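PDB 2GA8: ATP-dependent kinase YFH7 from Saccharomyces cerevisiae, which acts as an ATP-dependent kinase of the P-loop class and could be involved in assembly of the endoplasmic reticulum membrane. Local coordinates for residues V25-V30 with I262-G267; L291-D296 with V348-D353; A301-V306 with E321-F326. One frame throughout, in Å; residues are numbered along the deposited sequence.

Overall arrangement
Strand 25-30 runs near the N terminus into the probable ATP-binding P-loop, and interaction 1 closes a loop of 231 residues by setting strand 262-267 beside it. That contact is complete before interaction 2 opens. Interaction 2 pairs 291-296 with 348-353, close to the C terminus, and interaction 3, between helices 299-312 and 319-328, is nested inside its loop. Interactions 1 and 2 belong to one parallel five-stranded sheet and touch directly, since strands 25-30 and 290-296 are neighbours in it; their centres lie about 12 Å apart. Interaction 3 stands beyond the sheet, its nearest atoms about 6 Å from interaction 2.

Interaction 1: V25-V30 with I262-G267; sequences VCVILV and IVILEG
Val27 O accepts the shortest bond of this contact, from Leu265 N at 2.7 Å, with the donor nearly along the C=O axis. The same oxygen also meets Leu265 CD1 at 3.6 Å. In this leucine CG is anti to the carbonyl carbon (chi1 -58°), and a chi2 of 95° carries CD1 near Cys26 CB. Val27 N in turn donates to Val263 O over 2.9 Å, and Leu29 N to Leu265 O. Bonds from Val263 N to Val25 O and from Gly267 N to Leu29 O complete the parallel ladder, while the CA atoms of Ile262 and Glu266 make CH···O contacts to Val25 O and Leu29 O.

On the face of Val25, Val27 and Leu29, Val25 and Ile262 lie side by side, CG2 of the valine 3.6 Å from CG1 of the isoleucine. Val11 and Leu15 of helix 4-17 pack on this pair. Further along, Glu266 CB rests 4.2 Å from Leu29 CB, but its carboxylate leads away from strand 25-30 toward Lys37, an ATP-binding residue by similarity. The strands are thus joined by backbone bonds inside an apolar core, as in the central sheet of P-loop kinases, with Glu266 bringing an acidic group to the probable nucleotide site.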
loop_
_atom_site.group_PDB
_atom_site.type_symbol
_atom_site.label_atom_id
_atom_site.label_comp_id
_atom_site.label_asym_id
_atom_site.label_seq_id
_atom_site.Cartn_x
_atom_site.Cartn_y
_atom_site.Cartn_z
ATOM N N VAL A 25 11.072 -1.697 -7.764
ATOM C CA VAL A 25 10.030 -1.354 -8.713
ATOM C C VAL A 25 8.707 -1.452 -7.975
ATOM O O VAL A 25 8.563 -2.243 -7.046
ATOM C CB VAL A 25 10.033 -2.302 -9.923
ATOM C CG1 VAL A 25 11.370 -2.192 -10.654
ATOM C CG2 VAL A 25 9.783 -3.721 -9.474
ATOM N N CYS A 26 7.752 -0.627 -8.373
ATOM C CA CYS A 26 6.452 -0.629 -7.721
ATOM C C CYS A 26 5.366 -1.081 -8.670
ATOM O O CYS A 26 5.449 -0.873 -9.878
ATOM C CB CYS A 26 6.107 0.769 -7.202
ATOM S SG CYS A 26 7.145 1.337 -5.823
ATOM N N VAL A 27 4.346 -1.707 -8.103
ATOM C CA VAL A 27 3.212 -2.162 -8.881
ATOM C C VAL A 27 1.967 -1.644 -8.190
ATOM O O VAL A 27 1.818 -1.792 -6.978
ATOM C CB VAL A 27 3.127 -3.696 -8.939
ATOM C CG1 VAL A 27 1.888 -4.114 -9.738
ATOM C CG2 VAL A 27 4.393 -4.271 -9.566
ATOM N N ILE A 28 1.103 -0.997 -8.960
ATOM C CA ILE A 28 -0.162 -0.497 -8.440
ATOM C C ILE A 28 -1.241 -1.422 -8.981
ATOM O O ILE A 28 -1.281 -1.704 -10.180
ATOM C CB ILE A 28 -0.473 0.943 -8.919
ATOM C CG1 ILE A 28 0.329 1.957 -8.094
ATOM C CG2 ILE A 28 -1.983 1.224 -8.778
ATOM C CD1 ILE A 28 0.176 3.400 -8.575
ATOM N N LEU A 29 -2.092 -1.919 -8.088
ATOM C CA LEU A 29 -3.188 -2.789 -8.484
ATOM C C LEU A 29 -4.453 -2.192 -7.877
ATOM O O LEU A 29 -4.606 -2.151 -6.654
ATOM C CB LEU A 29 -2.977 -4.212 -7.953
ATOM C CG LEU A 29 -4.130 -5.181 -8.236
ATOM C CD1 LEU A 29 -4.376 -5.267 -9.741
ATOM C CD2 LEU A 29 -3.794 -6.560 -7.663
ATOM N N VAL A 30 -5.344 -1.713 -8.737
ATOM C CA VAL A 30 -6.597 -1.111 -8.298
ATOM C C VAL A 30 -7.803 -1.933 -8.729
ATOM O O VAL A 30 -7.841 -2.483 -9.829
ATOM C CB VAL A 30 -6.768 0.323 -8.877
ATOM C CG1 VAL A 30 -8.209 0.803 -8.695
ATOM C CG2 VAL A 30 -5.812 1.283 -8.182
ATOM N N ILE A 262 10.624 -5.373 -4.954
ATOM C CA ILE A 262 9.355 -5.260 -5.659
ATOM C C ILE A 262 8.284 -5.000 -4.605
ATOM O O ILE A 262 8.141 -5.770 -3.656
ATOM C CB ILE A 262 9.020 -6.567 -6.417
ATOM C CG1 ILE A 262 10.018 -6.775 -7.556
ATOM C CG2 ILE A 262 7.598 -6.521 -6.956
ATOM C CD1 ILE A 262 9.973 -8.157 -8.156
ATOM N N VAL A 263 7.555 -3.898 -4.755
ATOM C CA VAL A 263 6.503 -3.550 -3.810
ATOM C C VAL A 263 5.198 -3.521 -4.583
ATOM O O VAL A 263 5.053 -2.783 -5.560
ATOM C CB VAL A 263 6.746 -2.163 -3.157
ATOM C CG1 VAL A 263 5.603 -1.826 -2.201
ATOM C CG2 VAL A 263 8.064 -2.168 -2.412
ATOM N N ILE A 264 4.255 -4.351 -4.151
ATOM C CA ILE A 264 2.962 -4.442 -4.804
ATOM C C ILE A 264 1.927 -3.744 -3.930
ATOM O O ILE A 264 1.579 -4.233 -2.867
ATOM C CB ILE A 264 2.567 -5.921 -5.005
ATOM C CG1 ILE A 264 3.618 -6.615 -5.877
ATOM C CG2 ILE A 264 1.190 -6.011 -5.652
ATOM C CD1 ILE A 264 3.609 -8.139 -5.751
ATOM N N LEU A 265 1.457 -2.587 -4.383
ATOM C CA LEU A 265 0.472 -1.825 -3.635
ATOM C C LEU A 265 -0.895 -2.079 -4.240
ATOM O O LEU A 265 -1.081 -1.912 -5.443
ATOM C CB LEU A 265 0.797 -0.330 -3.699
ATOM C CG LEU A 265 2.179 0.056 -3.160
ATOM C CD1 LEU A 265 3.176 0.122 -4.305
ATOM C CD2 LEU A 265 2.096 1.403 -2.464
ATOM N N GLU A 266 -1.844 -2.506 -3.412
ATOM C CA GLU A 266 -3.192 -2.780 -3.900
ATOM C C GLU A 266 -4.189 -1.993 -3.072
ATOM O O GLU A 266 -4.037 -1.864 -1.857
ATOM C CB GLU A 266 -3.503 -4.281 -3.819
ATOM C CG GLU A 266 -3.370 -4.872 -2.425
ATOM C CD GLU A 266 -4.695 -5.000 -1.689
ATOM O OE1 GLU A 266 -5.704 -4.410 -2.134
ATOM O OE2 GLU A 266 -4.717 -5.687 -0.646
ATOM N N GLY A 267 -5.203 -1.454 -3.734
ATOM C CA GLY A 267 -6.199 -0.684 -3.014
ATOM C C GLY A 267 -7.257 -0.074 -3.908
ATOM O O GLY A 267 -7.160 -0.094 -5.139
#

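Interaction 2: L291-D296 with V348-D353; sequences LVYKID and VHIRND
Asp296 N donates to Ile350 O in the shortest direct bond between the strands, 2.7 Å long and nearly straight at 170°. Ile350 N returns a bond to Lys294 O, whose lysine N is bound to Val348 O; Val348 N reaches Val292 O. Beyond the ladder, a water donates to Asp296 O and Asp353 OD1 and accepts from Asn352 N, bridging the C-terminal ends of the two segments. Arg351 grips the Asp353 carboxylate side-on through NE and NH2, the latter 2.9 Å from OD1, while Asp296 O lies over one face of its guanidinium.

The Asp296 carboxylate approaches the His349 ring at its edge, OD1 2.9 Å from CD2, with the two planes 60° apart. An alanine at Asp296 would lack the carboxylate, so the His349 ring would probably be freer to turn, with Lys294 NZ, its long salt bridge gone, left to Ile295 O and Asp338.

On the other face, Tyr293 and Val348 lie side by side, CD1 of the ring 3.7 Å from CB of the valine. The chi1 of Ile350 (58°) sets its CG1 against Lys294 O, at 3.6 Å. Its CD1 comes 3.9 Å from Ile295 CG1, and its CG2 meets Tyr293 CD1. Asn352 turns to the P-loop, where ND2 binds Ser35 O. The edge strand therefore keeps apolar groups on the side of helix 4-17 and polar ones (His349, Arg351) on the other, and Asn352, just past it, ties the C-terminal segment to the probable ATP-binding loop.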
loop_
_atom_site.group_PDB
_atom_site.type_symbol
_atom_site.label_atom_id
_atom_site.label_comp_id
_atom_site.label_asym_id
_atom_site.label_seq_id
_atom_site.Cartn_x
_atom_site.Cartn_y
_atom_site.Cartn_z
ATOM N N LEU A 291 4.488 -0.214 -12.629
ATOM C CA LEU A 291 3.573 -0.960 -13.485
ATOM C C LEU A 291 2.220 -0.679 -12.841
ATOM O O LEU A 291 2.108 -0.687 -11.615
ATOM C CB LEU A 291 3.876 -2.460 -13.467
ATOM C CG LEU A 291 5.025 -2.857 -14.404
ATOM C CD1 LEU A 291 5.248 -4.358 -14.341
ATOM C CD2 LEU A 291 4.690 -2.421 -15.828
ATOM N N VAL A 292 1.212 -0.403 -13.662
ATOM C CA VAL A 292 -0.124 -0.083 -13.172
ATOM C C VAL A 292 -1.198 -0.990 -13.767
ATOM O O VAL A 292 -1.303 -1.118 -14.986
ATOM C CB VAL A 292 -0.483 1.381 -13.503
ATOM C CG1 VAL A 292 -1.856 1.731 -12.934
ATOM C CG2 VAL A 292 0.589 2.315 -12.940
ATOM N N TYR A 293 -1.990 -1.611 -12.895
ATOM C CA TYR A 293 -3.067 -2.507 -13.311
ATOM C C TYR A 293 -4.380 -2.094 -12.671
ATOM O O TYR A 293 -4.430 -1.721 -11.495
ATOM C CB TYR A 293 -2.760 -3.946 -12.903
ATOM C CG TYR A 293 -1.502 -4.490 -13.532
ATOM C CD1 TYR A 293 -1.469 -4.842 -14.881
ATOM C CD2 TYR A 293 -0.330 -4.610 -12.789
ATOM C CE1 TYR A 293 -0.296 -5.300 -15.477
ATOM C CE2 TYR A 293 0.849 -5.063 -13.372
ATOM C CZ TYR A 293 0.861 -5.405 -14.714
ATOM O OH TYR A 293 2.033 -5.842 -15.290
ATOM N N LYS A 294 -5.446 -2.158 -13.454
ATOM C CA LYS A 294 -6.761 -1.808 -12.950
ATOM C C LYS A 294 -7.668 -2.959 -13.356
ATOM O O LYS A 294 -7.731 -3.327 -14.526
ATOM C CB LYS A 294 -7.224 -0.484 -13.570
ATOM C CG LYS A 294 -8.397 0.172 -12.859
ATOM C CD LYS A 294 -9.699 -0.492 -13.217
ATOM C CE LYS A 294 -10.861 0.166 -12.491
ATOM N NZ LYS A 294 -12.143 -0.470 -12.871
ATOM N N ILE A 295 -8.353 -3.536 -12.376
ATOM C CA ILE A 295 -9.236 -4.664 -12.631
ATOM C C ILE A 295 -10.605 -4.226 -13.133
ATOM O O ILE A 295 -11.236 -3.351 -12.550
ATOM C CB ILE A 295 -9.441 -5.508 -11.347
ATOM C CG1 ILE A 295 -8.089 -5.989 -10.816
ATOM C CG2 ILE A 295 -10.359 -6.700 -11.640
ATOM C CD1 ILE A 295 -8.182 -6.691 -9.463
ATOM N N ASP A 296 -11.043 -4.826 -14.235
ATOM C CA ASP A 296 -12.362 -4.545 -14.795
ATOM C C ASP A 296 -13.182 -5.735 -14.326
ATOM O O ASP A 296 -12.883 -6.873 -14.678
ATOM C CB ASP A 296 -12.313 -4.502 -16.324
ATOM C CG ASP A 296 -11.779 -3.181 -16.856
ATOM O OD1 ASP A 296 -11.434 -2.295 -16.043
ATOM O OD2 ASP A 296 -11.712 -3.028 -18.094
ATOM N N VAL A 348 -2.962 -0.482 -17.307
ATOM C CA VAL A 348 -3.270 -1.731 -17.992
ATOM C C VAL A 348 -4.502 -2.366 -17.354
ATOM O O VAL A 348 -4.453 -2.823 -16.211
ATOM C CB VAL A 348 -2.081 -2.720 -17.907
ATOM C CG1 VAL A 348 -2.430 -4.024 -18.608
ATOM C CG2 VAL A 348 -0.843 -2.095 -18.534
ATOM N N HIS A 349 -5.608 -2.380 -18.094
ATOM C CA HIS A 349 -6.851 -2.960 -17.587
ATOM C C HIS A 349 -6.826 -4.475 -17.703
ATOM O O HIS A 349 -6.546 -5.024 -18.767
ATOM C CB HIS A 349 -8.064 -2.411 -18.351
ATOM C CG HIS A 349 -8.428 -1.004 -17.988
ATOM N ND1 HIS A 349 -7.651 0.082 -18.329
ATOM C CD2 HIS A 349 -9.493 -0.507 -17.315
ATOM C CE1 HIS A 349 -8.222 1.187 -17.883
ATOM N NE2 HIS A 349 -9.341 0.857 -17.264
ATOM N N ILE A 350 -7.124 -5.152 -16.600
ATOM C CA ILE A 350 -7.125 -6.605 -16.585
ATOM C C ILE A 350 -8.464 -7.141 -16.099
ATOM O O ILE A 350 -9.222 -6.440 -15.430
ATOM C CB ILE A 350 -6.011 -7.152 -15.670
ATOM C CG1 ILE A 350 -6.200 -6.621 -14.246
ATOM C CG2 ILE A 350 -4.643 -6.737 -16.209
ATOM C CD1 ILE A 350 -5.229 -7.203 -13.240
ATOM N N ARG A 351 -8.749 -8.389 -16.454
ATOM C CA ARG A 351 -9.990 -9.038 -16.048
ATOM C C ARG A 351 -9.666 -10.085 -14.993
ATOM O O ARG A 351 -8.553 -10.605 -14.943
ATOM C CB ARG A 351 -10.651 -9.737 -17.241
ATOM C CG ARG A 351 -10.994 -8.840 -18.423
ATOM C CD ARG A 351 -12.160 -7.907 -18.120
ATOM N NE ARG A 351 -13.344 -8.642 -17.682
ATOM C CZ ARG A 351 -14.536 -8.091 -17.478
ATOM N NH1 ARG A 351 -14.719 -6.790 -17.677
ATOM N NH2 ARG A 351 -15.545 -8.842 -17.061
ATOM N N ASN A 352 -10.639 -10.379 -14.141
ATOM C CA ASN A 352 -10.478 -11.401 -13.117
ATOM C C ASN A 352 -11.795 -12.152 -13.047
ATOM O O ASN A 352 -12.461 -12.178 -12.013
ATOM C CB ASN A 352 -10.148 -10.782 -11.756
ATOM C CG ASN A 352 -9.913 -11.831 -10.688
ATOM O OD1 ASN A 352 -9.198 -12.809 -10.913
ATOM N ND2 ASN A 352 -10.509 -11.632 -9.518
ATOM N N ASP A 353 -12.170 -12.749 -14.174
ATOM C CA ASP A 353 -13.414 -13.499 -14.274
ATOM C C ASP A 353 -13.249 -14.927 -13.758
ATOM O O ASP A 353 -12.155 -15.491 -13.804
ATOM C CB ASP A 353 -13.894 -13.507 -15.726
ATOM C CG ASP A 353 -14.049 -12.105 -16.293
ATOM O OD1 ASP A 353 -14.737 -11.278 -15.656
ATOM O OD2 ASP A 353 -13.485 -11.826 -17.373
HETATM O O HOH W 1 -13.208 -9.387 -14.036
#

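Interaction 3: A301-V306 with E321-F326; sequences ATEERV and EGREKF
Glu303 packs against Phe326 with its first carbons and meets Arg323 with its tip. CB stands 3.5 Å from CE2 of the phenylalanine, and CG, anti to the backbone N (chi1 180°), comes to 3.4 Å from CD2. Behind them CA sits over the centre of the ring, 3.6 Å from its centroid, in a CH-pi contact. CD then reaches the flank of the arginine, near its CB. At the tip OE1 accepts a bent hydrogen bond from Arg323 NH1, 3.2 Å long, within a salt bridge; OE2 lies near Phe326 CD2. The arginine meets OE1 on the anti side, and its guanidinium stands 77° from the carboxylate plane.

Glu304 lies alongside the same arginine, its CG 3.7 Å from NH2, and adds a long salt bridge from OE2 to NH2. Two acids of one helix thus share a single guanidinium of the other. This would probably ease the repulsion at Glu303 OE1, which also has Glu300 OE2 close by.

Val306 packs on the CD1-CE1 side of the Phe326 ring, its CB 3.7 Å from CD1, while Thr302 CG2 approaches CZ more loosely. The aromatic ring is thereby lodged against one turn of helix 299-312, and Tyr299 from the start of that helix meets it edge-to-face.

The short helix segments cross at 120°, their axes 8.6 Å apart. Helix 299-312 follows strand 290-296 directly in the chain, and its Val306 approaches Gly34 of the P-loop, so helix 319-328 packs on the side of an element bordering the probable ATP site.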
loop_
_atom_site.group_PDB
_atom_site.type_symbol
_atom_site.label_atom_id
_atom_site.label_comp_id
_atom_site.label_asym_id
_atom_site.label_seq_id
_atom_site.Cartn_x
_atom_site.Cartn_y
_atom_site.Cartn_z
ATOM N N ALA A 301 -20.985 -11.398 -11.013
ATOM C CA ALA A 301 -20.180 -12.201 -10.101
ATOM C C ALA A 301 -19.670 -11.374 -8.926
ATOM O O ALA A 301 -19.592 -11.858 -7.798
ATOM C CB ALA A 301 -19.009 -12.821 -10.846
ATOM N N THR A 302 -19.313 -10.124 -9.192
ATOM C CA THR A 302 -18.810 -9.269 -8.137
ATOM C C THR A 302 -19.948 -8.851 -7.216
ATOM O O THR A 302 -19.780 -8.778 -5.999
ATOM C CB THR A 302 -18.128 -8.022 -8.718
ATOM O OG1 THR A 302 -17.078 -8.430 -9.603
ATOM C CG2 THR A 302 -17.536 -7.174 -7.599
ATOM N N GLU A 303 -21.113 -8.587 -7.800
ATOM C CA GLU A 303 -22.274 -8.195 -7.015
ATOM C C GLU A 303 -22.593 -9.303 -6.018
ATOM O O GLU A 303 -22.853 -9.045 -4.842
ATOM C CB GLU A 303 -23.477 -7.982 -7.928
ATOM C CG GLU A 303 -24.737 -7.576 -7.199
ATOM C CD GLU A 303 -25.931 -7.531 -8.122
ATOM O OE1 GLU A 303 -26.387 -8.610 -8.553
ATOM O OE2 GLU A 303 -26.404 -6.419 -8.424
ATOM N N GLU A 304 -22.566 -10.542 -6.498
ATOM C CA GLU A 304 -22.858 -11.686 -5.648
ATOM C C GLU A 304 -21.796 -11.843 -4.573
ATOM O O GLU A 304 -22.110 -12.113 -3.415
ATOM C CB GLU A 304 -22.927 -12.972 -6.474
ATOM C CG GLU A 304 -23.240 -14.202 -5.627
ATOM C CD GLU A 304 -23.065 -15.497 -6.388
ATOM O OE1 GLU A 304 -21.920 -15.805 -6.782
ATOM O OE2 GLU A 304 -24.070 -16.207 -6.593
ATOM N N ARG A 305 -20.538 -11.672 -4.966
ATOM C CA ARG A 305 -19.422 -11.801 -4.039
ATOM C C ARG A 305 -19.526 -10.803 -2.888
ATOM O O ARG A 305 -19.375 -11.174 -1.722
ATOM C CB ARG A 305 -18.097 -11.615 -4.790
ATOM C CG ARG A 305 -16.852 -11.863 -3.951
ATOM C CD ARG A 305 -15.580 -11.886 -4.799
ATOM N NE ARG A 305 -15.558 -12.998 -5.747
ATOM C CZ ARG A 305 -16.097 -12.970 -6.963
ATOM N NH1 ARG A 305 -16.708 -11.876 -7.401
ATOM N NH2 ARG A 305 -16.035 -14.043 -7.743
ATOM N N VAL A 306 -19.786 -9.539 -3.212
ATOM C CA VAL A 306 -19.904 -8.505 -2.196
ATOM C C VAL A 306 -21.170 -8.692 -1.363
ATOM O O VAL A 306 -21.160 -8.493 -0.148
ATOM C CB VAL A 306 -19.905 -7.095 -2.836
ATOM C CG1 VAL A 306 -20.174 -6.031 -1.781
ATOM C CG2 VAL A 306 -18.555 -6.834 -3.494
ATOM N N GLU A 321 -30.767 -8.143 0.091
ATOM C CA GLU A 321 -30.458 -6.868 0.718
ATOM C C GLU A 321 -29.011 -6.493 0.415
ATOM O O GLU A 321 -28.688 -5.314 0.251
ATOM C CB GLU A 321 -30.697 -6.967 2.224
ATOM C CG GLU A 321 -32.181 -6.972 2.586
ATOM C CD GLU A 321 -32.454 -7.438 4.002
ATOM O OE1 GLU A 321 -31.530 -7.398 4.841
ATOM O OE2 GLU A 321 -33.605 -7.835 4.278
ATOM N N GLY A 322 -28.149 -7.503 0.336
ATOM C CA GLY A 322 -26.748 -7.267 0.027
ATOM C C GLY A 322 -26.573 -6.806 -1.412
ATOM O O GLY A 322 -25.768 -5.915 -1.693
ATOM N N ARG A 323 -27.313 -7.422 -2.331
ATOM C CA ARG A 323 -27.239 -7.055 -3.744
ATOM C C ARG A 323 -27.746 -5.624 -3.920
ATOM O O ARG A 323 -27.198 -4.849 -4.709
ATOM C CB ARG A 323 -28.088 -8.010 -4.597
ATOM C CG ARG A 323 -27.594 -9.455 -4.651
ATOM C CD ARG A 323 -28.573 -10.342 -5.436
ATOM N NE ARG A 323 -28.177 -11.752 -5.470
ATOM C CZ ARG A 323 -27.154 -12.230 -6.175
ATOM N NH1 ARG A 323 -26.414 -11.415 -6.916
ATOM N NH2 ARG A 323 -26.869 -13.526 -6.142
ATOM N N GLU A 324 -28.795 -5.279 -3.180
ATOM C CA GLU A 324 -29.373 -3.942 -3.251
ATOM C C GLU A 324 -28.368 -2.888 -2.803
ATOM O O GLU A 324 -28.239 -1.842 -3.434
ATOM C CB GLU A 324 -30.629 -3.853 -2.382
ATOM C CG GLU A 324 -31.182 -2.437 -2.223
ATOM C CD GLU A 324 -31.579 -1.803 -3.545
ATOM O OE1 GLU A 324 -32.502 -2.328 -4.205
ATOM O OE2 GLU A 324 -30.970 -0.778 -3.926
ATOM N N LYS A 325 -27.664 -3.163 -1.708
ATOM C CA LYS A 325 -26.668 -2.227 -1.200
ATOM C C LYS A 325 -25.562 -2.045 -2.233
ATOM O O LYS A 325 -25.048 -0.943 -2.422
ATOM C CB LYS A 325 -26.069 -2.738 0.115
ATOM C CG LYS A 325 -24.992 -1.823 0.677
ATOM C CD LYS A 325 -24.465 -2.301 2.014
ATOM C CE LYS A 325 -23.363 -1.379 2.519
ATOM N NZ LYS A 325 -22.830 -1.811 3.839
ATOM N N PHE A 326 -25.195 -3.135 -2.896
ATOM C CA PHE A 326 -24.156 -3.098 -3.915
ATOM C C PHE A 326 -24.590 -2.203 -5.073
ATOM O O PHE A 326 -23.845 -1.333 -5.514
ATOM C CB PHE A 326 -23.889 -4.509 -4.440
ATOM C CG PHE A 326 -22.808 -4.579 -5.482
ATOM C CD1 PHE A 326 -21.465 -4.617 -5.112
ATOM C CD2 PHE A 326 -23.133 -4.631 -6.837
ATOM C CE1 PHE A 326 -20.468 -4.710 -6.071
ATOM C CE2 PHE A 326 -22.143 -4.722 -7.806
ATOM C CZ PHE A 326 -20.806 -4.764 -7.425
#